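Local coordinates for putative NADH dehydrogenase/NAD(P)H nitroreductase (Bacteroides thetaiotaomicron VPI-5482, PDB 3KWK), which binds flavin mononucleotide and probably acts as an oxidoreductase of the nitroreductase family, using NADH or NADPH, at the interface of chains A and B. Coordinates in Å, arbitrary orientation; residue numbers count along the deposited sequence, not the author numbering. Chains: chain A/B, Putative NADH dehydrogenase/NAD(P)H nitroreductase.

Contact 1: the interface of chains A and B. Residues chain A 15, 111, 114-115; chain B 8, 10, 12-13.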
loop_
_atom_site.group_PDB
_atom_site.type_symbol
_atom_site.label_atom_id
_atom_site.label_comp_id
_atom_site.label_asym_id
_atom_site.label_seq_id
_atom_site.Cartn_x
_atom_site.Cartn_y
_atom_site.Cartn_z
ATOM N N ASN A 15 -6.876 12.147 -5.288
ATOM C CA ASN A 15 -5.536 11.667 -5.720
ATOM C C ASN A 15 -5.505 10.131 -5.781
ATOM O O ASN A 15 -4.951 9.536 -6.687
ATOM C CB ASN A 15 -4.478 12.240 -4.772
ATOM C CG ASN A 15 -3.072 11.682 -5.007
ATOM O OD1 ASN A 15 -2.597 10.904 -4.204
ATOM N ND2 ASN A 15 -2.463 12.088 -6.087
ATOM N N ALA A 111 2.173 9.886 -4.081
ATOM C CA ALA A 111 2.964 11.093 -4.032
ATOM C C ALA A 111 3.317 11.584 -5.435
ATOM O O ALA A 111 3.149 12.771 -5.759
ATOM C CB ALA A 111 4.270 10.839 -3.166
ATOM N N SER A 114 0.352 13.116 -7.161
ATOM C CA SER A 114 -0.048 14.409 -6.570
ATOM C C SER A 114 0.808 15.604 -6.995
ATOM O O SER A 114 0.409 16.722 -6.837
ATOM C CB SER A 114 -0.019 14.349 -5.017
ATOM O OG SER A 114 1.312 14.356 -4.483
HETATM N N MSE A 115 1.999 15.319 -7.527
HETATM C CA MSE A 115 2.981 16.323 -7.945
HETATM C C MSE A 115 3.152 16.329 -9.471
HETATM O O MSE A 115 4.135 16.811 -10.004
HETATM C CB MSE A 115 4.326 16.072 -7.248
HETATM C CG MSE A 115 4.197 16.262 -5.703
HETATM SE SE MSE A 115 5.868 16.120 -4.804
HETATM C CE MSE A 115 6.039 14.240 -4.826
ATOM N N THR B 8 6.755 22.414 -2.571
ATOM C CA THR B 8 5.819 21.750 -3.530
ATOM C C THR B 8 4.913 20.684 -2.848
ATOM O O THR B 8 4.428 19.726 -3.506
ATOM C CB THR B 8 6.589 21.162 -4.783
ATOM O OG1 THR B 8 5.653 20.851 -5.829
ATOM C CG2 THR B 8 7.393 19.908 -4.443
ATOM N N ASN B 10 1.277 19.384 -0.901
ATOM C CA ASN B 10 -0.149 19.426 -1.278
ATOM C C ASN B 10 -1.034 18.585 -0.305
ATOM O O ASN B 10 -0.508 17.965 0.594
ATOM C CB ASN B 10 -0.237 18.902 -2.702
ATOM C CG ASN B 10 0.271 17.476 -2.817
ATOM O OD1 ASN B 10 -0.291 16.626 -2.166
ATOM N ND2 ASN B 10 1.320 17.219 -3.631
ATOM N N ALA B 12 -2.768 15.810 -0.644
ATOM C CA ALA B 12 -2.542 14.361 -0.692
ATOM C C ALA B 12 -1.323 13.960 0.163
ATOM O O ALA B 12 -1.341 12.982 0.936
ATOM C CB ALA B 12 -2.385 13.846 -2.145
ATOM N N LEU B 13 -0.218 14.680 -0.020
ATOM C CA LEU B 13 0.970 14.441 0.786
ATOM C C LEU B 13 0.682 14.707 2.244
ATOM O O LEU B 13 1.057 13.893 3.054
ATOM C CB LEU B 13 2.134 15.326 0.326
ATOM C CG LEU B 13 2.796 14.956 -0.988
ATOM C CD1 LEU B 13 3.818 16.095 -1.330
ATOM C CD2 LEU B 13 3.458 13.591 -0.888
#
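B:Asn10 and A:Ser114 are joined by a hydrogen bond where the start of helix 11-18 of chain B meets the C-terminal end of helix 97-114 of chain A. The amide nitrogen ND2 of B:Asn10 donates to the hydroxyl OG of A:Ser114 at 3.0 Å, a somewhat bent bond, 146° at the hydrogen, with the oxygen tilted out of the amide plane. That hydroxyl, OG of A:Ser114, in turn donates to the backbone O of A:Ala111 at 2.7 Å, one helical turn back; its chi1 of 74°, with OG between the backbone N and carbonyl carbon, serves both bonds. The other end of the amide is held as well: OD1 of B:Asn10 accepts the backbone N-H of B:Leu13, N to OD1 2.9 Å, nearly straight at 174°. This is the pattern of a helix N-cap, and with both ends of the amide bonded its rotation is fixed. An alanine in place of B:Asn10 would probably leave the serine hydroxyl without its cross-chain donor and the first turn of helix 11-18 without its cap.

Apolar contacts flank this chain of bonds. On one side the methyl CB of B:Ala12 packs against the carboxamide of A:Asn15, 3.7 Å from CG, and also touches CB of A:Ser114. On the other, the branches of B:Leu13 divide: CD1 faces the selenium of selenomethionine A:Met115, whose side chain crosses the leucine at about a right angle, while CD2 rests 3.7 Å from CB of A:Ala111.

Contact 2: the interface of chains A and B. Residues chain A 39-40, 43; chain B 17, 165, 170.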
loop_
_atom_site.group_PDB
_atom_site.type_symbol
_atom_site.label_atom_id
_atom_site.label_comp_id
_atom_site.label_asym_id
_atom_site.label_seq_id
_atom_site.Cartn_x
_atom_site.Cartn_y
_atom_site.Cartn_z
ATOM N N LEU A 39 10.099 9.999 -1.378
ATOM C CA LEU A 39 10.773 9.155 -0.374
ATOM C C LEU A 39 10.172 9.357 1.022
ATOM O O LEU A 39 9.929 8.365 1.740
ATOM C CB LEU A 39 12.286 9.447 -0.391
ATOM C CG LEU A 39 12.995 9.042 -1.703
ATOM C CD1 LEU A 39 14.367 9.700 -1.785
ATOM C CD2 LEU A 39 13.144 7.562 -1.820
ATOM N N ARG A 40 9.917 10.606 1.403
ATOM C CA ARG A 40 9.268 10.883 2.670
ATOM C C ARG A 40 7.893 10.242 2.733
ATOM O O ARG A 40 7.488 9.724 3.788
ATOM C CB ARG A 40 9.171 12.386 2.880
ATOM C CG ARG A 40 8.568 12.843 4.177
ATOM C CD ARG A 40 8.656 14.355 4.239
ATOM N NE ARG A 40 9.851 14.807 4.963
ATOM C CZ ARG A 40 11.081 14.881 4.441
ATOM N NH1 ARG A 40 11.301 14.559 3.171
ATOM N NH2 ARG A 40 12.101 15.292 5.190
HETATM N N MSE A 43 8.356 6.477 3.404
HETATM C CA MSE A 43 8.711 6.211 4.807
HETATM C C MSE A 43 7.540 6.424 5.786
HETATM O O MSE A 43 7.616 5.952 6.919
HETATM C CB MSE A 43 9.938 7.020 5.204
HETATM C CG MSE A 43 11.214 6.383 4.629
HETATM SE SE MSE A 43 12.888 7.288 4.891
HETATM C CE MSE A 43 12.271 9.024 4.408
ATOM N N PHE B 17 1.240 12.013 5.294
ATOM C CA PHE B 17 2.079 12.319 6.464
ATOM C C PHE B 17 1.305 12.295 7.792
ATOM O O PHE B 17 1.887 11.981 8.833
ATOM C CB PHE B 17 2.774 13.672 6.301
ATOM C CG PHE B 17 3.674 13.779 5.079
ATOM C CD1 PHE B 17 4.329 12.694 4.537
ATOM C CD2 PHE B 17 3.844 15.009 4.468
ATOM C CE1 PHE B 17 5.151 12.857 3.389
ATOM C CE2 PHE B 17 4.659 15.167 3.359
ATOM C CZ PHE B 17 5.296 14.057 2.812
ATOM N N TYR B 165 10.724 9.760 8.957
ATOM C CA TYR B 165 11.760 10.039 7.963
ATOM C C TYR B 165 13.122 9.667 8.542
ATOM O O TYR B 165 13.469 10.081 9.664
ATOM C CB TYR B 165 11.756 11.512 7.579
ATOM C CG TYR B 165 12.795 11.819 6.516
ATOM C CD1 TYR B 165 12.512 11.538 5.203
ATOM C CD2 TYR B 165 14.035 12.345 6.836
ATOM C CE1 TYR B 165 13.420 11.797 4.192
ATOM C CE2 TYR B 165 14.979 12.597 5.821
ATOM C CZ TYR B 165 14.640 12.314 4.502
ATOM O OH TYR B 165 15.512 12.569 3.456
ATOM N N ILE B 170 17.861 5.959 2.661
ATOM C CA ILE B 170 17.990 6.414 1.273
ATOM C C ILE B 170 19.389 6.100 0.774
ATOM O O ILE B 170 20.373 6.458 1.428
ATOM C CB ILE B 170 17.706 7.911 1.115
ATOM C CG1 ILE B 170 16.276 8.198 1.616
ATOM C CG2 ILE B 170 17.900 8.357 -0.356
ATOM C CD1 ILE B 170 15.989 9.656 1.825
#
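The guanidinium of A:Arg40 lies flat over one face of the B:Tyr165 ring, the two planes only 15° apart. NH2 of A:Arg40 sits above the centre of the B:Tyr165 ring, 3.6 Å from its centroid, a cation-pi contact; NH1 and CZ cover the CD1-CE1 side of the same face. The arginine chain leaves its helix extended, with CG opposite the backbone N (chi1 -178°), then bends at chi3 (-95°), which brings the guanidinium over the ring.

Apolar contact uses the earlier part of the same side chain. CG of A:Arg40 comes to 3.5 Å from CE1 of B:Phe17, and CD to 3.7 Å from CZ, so the outer end of the phenylalanine ring meets the aliphatic stem. One arginine thus touches two aromatic residues of chain B through different segments. CE of selenomethionine A:Met43 also points toward the CD1-CE1 side of B:Tyr165, but the modelled approach is too short to be reliable. Further along, CD1 of A:Leu39 meets both branches of B:Ile170, 4.0 Å from CD1 and equally near CG2, a looser hydrocarbon contact.

All the chain A residues come from helix 32-43, A:Leu39 and A:Met43 being one turn apart. Chain B supplies B:Phe17 from helix 11-18, B:Tyr165 from a loop and B:Ile170 from the start of strand 170-172, so its C-terminal segment extends across the neighbouring subunit.

Contact 1 and contact 2 lie about 14 Å apart, measured between the centres of their C-alpha atoms, and belong to one two-fold symmetric interface. Helix 11-18 of chain B joins them: its beginning enters contact 1 and B:Phe17, near its end, enters contact 2. On chain A they draw on separate helices, 97-114 and 32-43, with helix 11-18 also contributing to contact 1. Symmetry repeats each contact with the chains exchanged, so the same elements serve both subunits. Elements of each subunit packing on the other fit the dimer typical of nitroreductases, although the two patches alone do not establish the state in solution.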